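Local coordinates for protein putative polyketide synthase (Streptomyces coelicolor, PDB 1U0M) that catalyses the iterative condensation of five malonyl-CoA units and the cyclisation of the resulting pentaketide to 1,3,6,8-tetrahydroxynaphthalene, a precursor of melanin, at residues Phe301-Ala304 / Thr305-Tyr309; Val317-Ala320 / Leu321-Leu324. All blocks are in the same frame, centred on the assembly; numbering follows the deposited sequence.

Contacts 1 and 2 illustrate how two successive helices of a thiolase-like fold can be joined through polar side chains. Contact 1 lies within helix 300-308 and contact 2 within helix 315-326, the next helix along the chain; their centres are about 9 Å apart, and both lie in the C-terminal domain of the chalcone/stilbene synthase fold. Two polar links join them: T305 OG1 lies 2.5 Å from D319 OD1, a probable hydrogen bond, and E308 OE1 forms a salt bridge of 2.6 Å with R323 NH2. Helix 300-308 thus brings a hydroxyl and a carboxylate to the shared cluster, helix 315-326 a carboxylate and a guanidinium.

Contact 1 of 2, residues Phe301-Ala304 / Thr305-Tyr309; sequences FSRA and TLTEY
T307 and R303, one helical turn apart, meet at a single carbonyl oxygen. From its CB outward, T307 first rests this carbon 3.3 Å from R303 O, then turns its hydroxyl back along the helix, so that OG1 donates to the same R303 O at 2.7 Å. The torsion explains the reach: OG1 stands anti to the threonine's own carbonyl carbon (chi1 -61°) and therefore faces the preceding turn, while CG2 takes the place anti to the backbone N. T307 N also donates to R303 O, at 3.0 Å, and the two donors come from opposite faces of the carbonyl plane, OG1 tilted 30° out of it. With an alanine here, R303 O would probably lose one of its two donors and keep the backbone N-H alone.

The whole exchange takes place on helix 300-308, in the C-terminal half of a thiolase-type polyketide synthase, where i to i+4 bonds run on from residue to residue. L306 N donates to S302 O, and the CG of the same leucine closes to 3.4 Å from that oxygen. E308 N likewise donates to A304 O. The polar ends of S302, T305 and E308 are engaged by neighbouring elements: S302 OG bonds to V277 O, while T305 and E308 turn to D319 and R323 of helix 315-326. Of these residues, L306 has its side chain about 8 Å from that of C146, the active-site cysteine inferred by similarity.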
ATOM      1  N   PHE A 301     -18.557 -20.704   6.337  1.00 64.20           N
ATOM      2  CA  PHE A 301     -18.345 -19.400   6.960  1.00 62.93           C
ATOM      3  C   PHE A 301     -18.171 -18.286   5.936  1.00 60.91           C
ATOM      4  O   PHE A 301     -18.697 -17.188   6.107  1.00 59.80           O
ATOM      5  CB  PHE A 301     -17.127 -19.475   7.883  1.00 63.80           C
ATOM      6  CG  PHE A 301     -17.293 -20.453   9.008  1.00 64.93           C
ATOM      7  CD1 PHE A 301     -18.010 -20.104  10.150  1.00 64.75           C
ATOM      8  CD2 PHE A 301     -16.784 -21.743   8.906  1.00 65.43           C
ATOM      9  CE1 PHE A 301     -18.221 -21.025  11.169  1.00 64.04           C
ATOM     10  CE2 PHE A 301     -16.989 -22.671   9.920  1.00 64.57           C
ATOM     11  CZ  PHE A 301     -17.710 -22.309  11.054  1.00 64.61           C
ATOM     12  N   SER A 302     -17.437 -18.575   4.871  1.00 59.43           N
ATOM     13  CA  SER A 302     -17.221 -17.595   3.820  1.00 59.07           C
ATOM     14  C   SER A 302     -18.571 -17.284   3.191  1.00 57.91           C
ATOM     15  O   SER A 302     -18.987 -16.125   3.114  1.00 56.67           O
ATOM     16  CB  SER A 302     -16.284 -18.164   2.754  1.00 61.00           C
ATOM     17  OG  SER A 302     -15.139 -18.755   3.344  1.00 64.46           O
ATOM     18  N   ARG A 303     -19.255 -18.336   2.755  1.00 55.50           N
ATOM     19  CA  ARG A 303     -20.554 -18.191   2.123  1.00 54.81           C
ATOM     20  C   ARG A 303     -21.546 -17.470   3.033  1.00 52.24           C
ATOM     21  O   ARG A 303     -22.470 -16.815   2.553  1.00 54.06           O
ATOM     22  CB  ARG A 303     -21.099 -19.565   1.716  1.00 57.46           C
ATOM     23  CG  ARG A 303     -22.239 -19.489   0.709  1.00 62.57           C
ATOM     24  CD  ARG A 303     -22.580 -20.841   0.076  1.00 67.52           C
ATOM     25  NE  ARG A 303     -21.481 -21.395  -0.716  1.00 71.32           N
ATOM     26  CZ  ARG A 303     -20.481 -22.116  -0.215  1.00 73.67           C
ATOM     27  NH1 ARG A 303     -20.438 -22.381   1.084  1.00 74.54           N
ATOM     28  NH2 ARG A 303     -19.519 -22.566  -1.014  1.00 75.01           N
ATOM     29  N   ALA A 304     -21.350 -17.582   4.341  1.00 49.26           N
ATOM     30  CA  ALA A 304     -22.231 -16.925   5.302  1.00 46.07           C
ATOM     31  C   ALA A 304     -22.036 -15.406   5.277  1.00 45.80           C
ATOM     32  O   ALA A 304     -22.998 -14.641   5.404  1.00 44.19           O
ATOM     33  CB  ALA A 304     -21.959 -17.458   6.702  1.00 47.21           C
ATOM     34  N   THR A 305     -20.790 -14.968   5.121  1.00 44.87           N
ATOM     35  CA  THR A 305     -20.490 -13.536   5.075  1.00 42.52           C
ATOM     36  C   THR A 305     -21.108 -12.940   3.818  1.00 42.66           C
ATOM     37  O   THR A 305     -21.718 -11.870   3.850  1.00 44.26           O
ATOM     38  CB  THR A 305     -18.966 -13.276   5.025  1.00 41.69           C
ATOM     39  OG1 THR A 305     -18.349 -13.841   6.184  1.00 43.21           O
ATOM     40  CG2 THR A 305     -18.668 -11.776   4.975  1.00 39.80           C
ATOM     41  N   LEU A 306     -20.958 -13.647   2.706  1.00 42.38           N
ATOM     42  CA  LEU A 306     -21.473 -13.164   1.435  1.00 42.19           C
ATOM     43  C   LEU A 306     -23.003 -13.125   1.409  1.00 41.68           C
ATOM     44  O   LEU A 306     -23.601 -12.214   0.833  1.00 41.35           O
ATOM     45  CB  LEU A 306     -20.925 -14.038   0.298  1.00 42.55           C
ATOM     46  CG  LEU A 306     -19.411 -14.314   0.316  1.00 42.99           C
ATOM     47  CD1 LEU A 306     -19.039 -15.207  -0.865  1.00 44.05           C
ATOM     48  CD2 LEU A 306     -18.628 -13.015   0.255  1.00 42.92           C
ATOM     49  N   THR A 307     -23.629 -14.108   2.055  1.00 40.02           N
ATOM     50  CA  THR A 307     -25.082 -14.204   2.102  1.00 38.29           C
ATOM     51  C   THR A 307     -25.712 -13.075   2.908  1.00 37.70           C
ATOM     52  O   THR A 307     -26.777 -12.558   2.544  1.00 37.10           O
ATOM     53  CB  THR A 307     -25.532 -15.566   2.708  1.00 39.27           C
ATOM     54  OG1 THR A 307     -25.044 -16.637   1.890  1.00 42.73           O
ATOM     55  CG2 THR A 307     -27.039 -15.658   2.760  1.00 36.87           C
ATOM     56  N   GLU A 308     -25.042 -12.690   3.990  1.00 36.37           N
ATOM     57  CA  GLU A 308     -25.532 -11.640   4.879  1.00 39.35           C
ATOM     58  C   GLU A 308     -24.917 -10.245   4.675  1.00 39.45           C
ATOM     59  O   GLU A 308     -25.561  -9.230   4.945  1.00 42.67           O
ATOM     60  CB  GLU A 308     -25.332 -12.074   6.342  1.00 39.10           C
ATOM     61  CG  GLU A 308     -25.686 -10.997   7.349  1.00 42.88           C
ATOM     62  CD  GLU A 308     -25.488 -11.415   8.802  1.00 43.52           C
ATOM     63  OE1 GLU A 308     -24.441 -12.018   9.132  1.00 42.13           O
ATOM     64  OE2 GLU A 308     -26.383 -11.110   9.619  1.00 43.65           O
ATOM     65  N   TYR A 309     -23.683 -10.186   4.196  1.00 37.84           N
ATOM     66  CA  TYR A 309     -23.017  -8.902   4.017  1.00 38.05           C
ATOM     67  C   TYR A 309     -22.694  -8.607   2.560  1.00 38.24           C
ATOM     68  O   TYR A 309     -22.559  -7.450   2.162  1.00 39.68           O
ATOM     69  CB  TYR A 309     -21.720  -8.879   4.843  1.00 39.42           C
ATOM     70  CG  TYR A 309     -21.922  -8.963   6.346  1.00 39.05           C
ATOM     71  CD1 TYR A 309     -20.877  -9.347   7.190  1.00 41.03           C
ATOM     72  CD2 TYR A 309     -23.147  -8.636   6.926  1.00 41.10           C
ATOM     73  CE1 TYR A 309     -21.049  -9.401   8.577  1.00 40.38           C
ATOM     74  CE2 TYR A 309     -23.333  -8.684   8.306  1.00 38.79           C
ATOM     75  CZ  TYR A 309     -22.282  -9.066   9.125  1.00 41.25           C
ATOM     76  OH  TYR A 309     -22.465  -9.104  10.489  1.00 41.19           O
TER

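Contact 2 of 2, residues Val317-Ala320 / Leu321-Leu324; sequences VLDA and LRRL
A salt-bridge network on one flank of helix 315-326 ties D319 to R322 and R323, three and four residues further on. The aspartate divides its two oxygens between them: OD2 meets R322 NH2 at 2.6 Å, and OD1 takes the NE of R323 at 2.5 Å. With CG anti to the backbone N (chi1 180°), D319 sends its carboxylate along the helix toward the following turn. The two arginines arrive differently. R322 lies alongside the aspartate, its chain bent at chi2 and chi3, and its guanidinium stands almost perpendicular to the carboxylate, 84° between the planes. R323 runs extended from CG to NE and crosses the aspartate at a slant; OD1 is met on the syn side and sits at the edge of the guanidinium, close to its plane. Two guanidinium groups so close would probably favour the charged form of D319, although E308 shares R323 and T305 OG1 also meets OD1. Behind these groups the helix closes with L321 N donating to V317 O at 3.0 Å and R322 N to L318 O at 2.9 Å.

Beyond the helix, R323 joins E308 in a salt bridge and Y309 in a cation-pi contact. F301 and A304 of helix 300-308 press on R323, A320 and L324 pack on I276 of strand 276-278, and L321 rests on L12 and P15 of strand 11-18.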
ATOM      1  N   VAL A 317     -12.438 -12.529   4.648  1.00 42.38           N
ATOM      2  CA  VAL A 317     -11.718 -13.544   5.423  1.00 45.00           C
ATOM      3  C   VAL A 317     -11.919 -13.334   6.907  1.00 45.82           C
ATOM      4  O   VAL A 317     -12.277 -14.260   7.630  1.00 48.48           O
ATOM      5  CB  VAL A 317     -10.185 -13.541   5.172  1.00 42.11           C
ATOM      6  CG1 VAL A 317      -9.861 -14.273   3.905  1.00 40.65           C
ATOM      7  CG2 VAL A 317      -9.667 -12.130   5.124  1.00 41.61           C
ATOM      8  N   LEU A 318     -11.692 -12.103   7.347  1.00 46.80           N
ATOM      9  CA  LEU A 318     -11.814 -11.738   8.746  1.00 46.87           C
ATOM     10  C   LEU A 318     -13.190 -12.013   9.334  1.00 48.58           C
ATOM     11  O   LEU A 318     -13.302 -12.482  10.469  1.00 49.02           O
ATOM     12  CB  LEU A 318     -11.451 -10.263   8.928  1.00 45.51           C
ATOM     13  CG  LEU A 318      -9.958  -9.946   9.093  1.00 46.27           C
ATOM     14  CD1 LEU A 318      -9.145 -10.667   8.034  1.00 45.81           C
ATOM     15  CD2 LEU A 318      -9.737  -8.440   9.019  1.00 42.62           C
ATOM     16  N   ASP A 319     -14.237 -11.723   8.569  1.00 49.17           N
ATOM     17  CA  ASP A 319     -15.592 -11.948   9.050  1.00 49.04           C
ATOM     18  C   ASP A 319     -15.930 -13.437   9.061  1.00 50.77           C
ATOM     19  O   ASP A 319     -16.722 -13.889   9.883  1.00 50.49           O
ATOM     20  CB  ASP A 319     -16.590 -11.186   8.187  1.00 46.94           C
ATOM     21  CG  ASP A 319     -18.015 -11.385   8.642  1.00 47.65           C
ATOM     22  OD1 ASP A 319     -18.653 -12.367   8.207  1.00 42.33           O
ATOM     23  OD2 ASP A 319     -18.492 -10.557   9.447  1.00 49.08           O
ATOM     24  N   ALA A 320     -15.338 -14.194   8.141  1.00 53.21           N
ATOM     25  CA  ALA A 320     -15.580 -15.631   8.082  1.00 56.34           C
ATOM     26  C   ALA A 320     -15.027 -16.197   9.378  1.00 57.95           C
ATOM     27  O   ALA A 320     -15.690 -16.979  10.055  1.00 58.73           O
ATOM     28  CB  ALA A 320     -14.868 -16.248   6.889  1.00 54.63           C
ATOM     29  N   LEU A 321     -13.809 -15.789   9.723  1.00 59.53           N
ATOM     30  CA  LEU A 321     -13.186 -16.233  10.960  1.00 60.03           C
ATOM     31  C   LEU A 321     -14.087 -15.844  12.110  1.00 60.26           C
ATOM     32  O   LEU A 321     -14.425 -16.673  12.949  1.00 63.32           O
ATOM     33  CB  LEU A 321     -11.829 -15.571  11.167  1.00 60.07           C
ATOM     34  CG  LEU A 321     -10.587 -16.331  10.716  1.00 60.68           C
ATOM     35  CD1 LEU A 321      -9.354 -15.532  11.111  1.00 59.90           C
ATOM     36  CD2 LEU A 321     -10.552 -17.710  11.361  1.00 59.24           C
ATOM     37  N   ARG A 322     -14.478 -14.577  12.145  1.00 59.41           N
ATOM     38  CA  ARG A 322     -15.342 -14.093  13.206  1.00 59.80           C
ATOM     39  C   ARG A 322     -16.545 -15.023  13.386  1.00 61.34           C
ATOM     40  O   ARG A 322     -17.025 -15.218  14.503  1.00 61.82           O
ATOM     41  CB  ARG A 322     -15.805 -12.663  12.899  1.00 59.19           C
ATOM     42  CG  ARG A 322     -16.564 -11.981  14.034  1.00 59.38           C
ATOM     43  CD  ARG A 322     -18.055 -12.251  13.938  1.00 61.69           C
ATOM     44  NE  ARG A 322     -18.685 -11.451  12.890  1.00 63.54           N
ATOM     45  CZ  ARG A 322     -19.762 -11.823  12.204  1.00 63.83           C
ATOM     46  NH1 ARG A 322     -20.340 -12.992  12.442  1.00 65.08           N
ATOM     47  NH2 ARG A 322     -20.266 -11.025  11.278  1.00 64.99           N
ATOM     48  N   ARG A 323     -17.025 -15.605  12.292  1.00 61.79           N
ATOM     49  CA  ARG A 323     -18.168 -16.508  12.365  1.00 63.08           C
ATOM     50  C   ARG A 323     -17.749 -17.901  12.819  1.00 65.41           C
ATOM     51  O   ARG A 323     -18.565 -18.673  13.329  1.00 66.18           O
ATOM     52  CB  ARG A 323     -18.868 -16.594  11.008  1.00 60.55           C
ATOM     53  CG  ARG A 323     -19.616 -15.333  10.619  1.00 55.90           C
ATOM     54  CD  ARG A 323     -20.004 -15.362   9.155  1.00 52.50           C
ATOM     55  NE  ARG A 323     -20.449 -14.052   8.699  1.00 49.93           N
ATOM     56  CZ  ARG A 323     -21.695 -13.607   8.799  1.00 50.64           C
ATOM     57  NH1 ARG A 323     -22.634 -14.372   9.336  1.00 48.10           N
ATOM     58  NH2 ARG A 323     -22.001 -12.389   8.369  1.00 50.30           N
ATOM     59  N   LEU A 324     -16.474 -18.216  12.626  1.00 67.31           N
ATOM     60  CA  LEU A 324     -15.945 -19.511  13.020  1.00 69.52           C
ATOM     61  C   LEU A 324     -15.712 -19.510  14.523  1.00 70.71           C
ATOM     62  O   LEU A 324     -15.638 -20.564  15.155  1.00 71.05           O
ATOM     63  CB  LEU A 324     -14.644 -19.792  12.271  1.00 69.71           C
ATOM     64  CG  LEU A 324     -13.971 -21.145  12.492  1.00 69.35           C
ATOM     65  CD1 LEU A 324     -13.089 -21.460  11.301  1.00 69.16           C
ATOM     66  CD2 LEU A 324     -13.167 -21.124  13.780  1.00 69.05           C
TER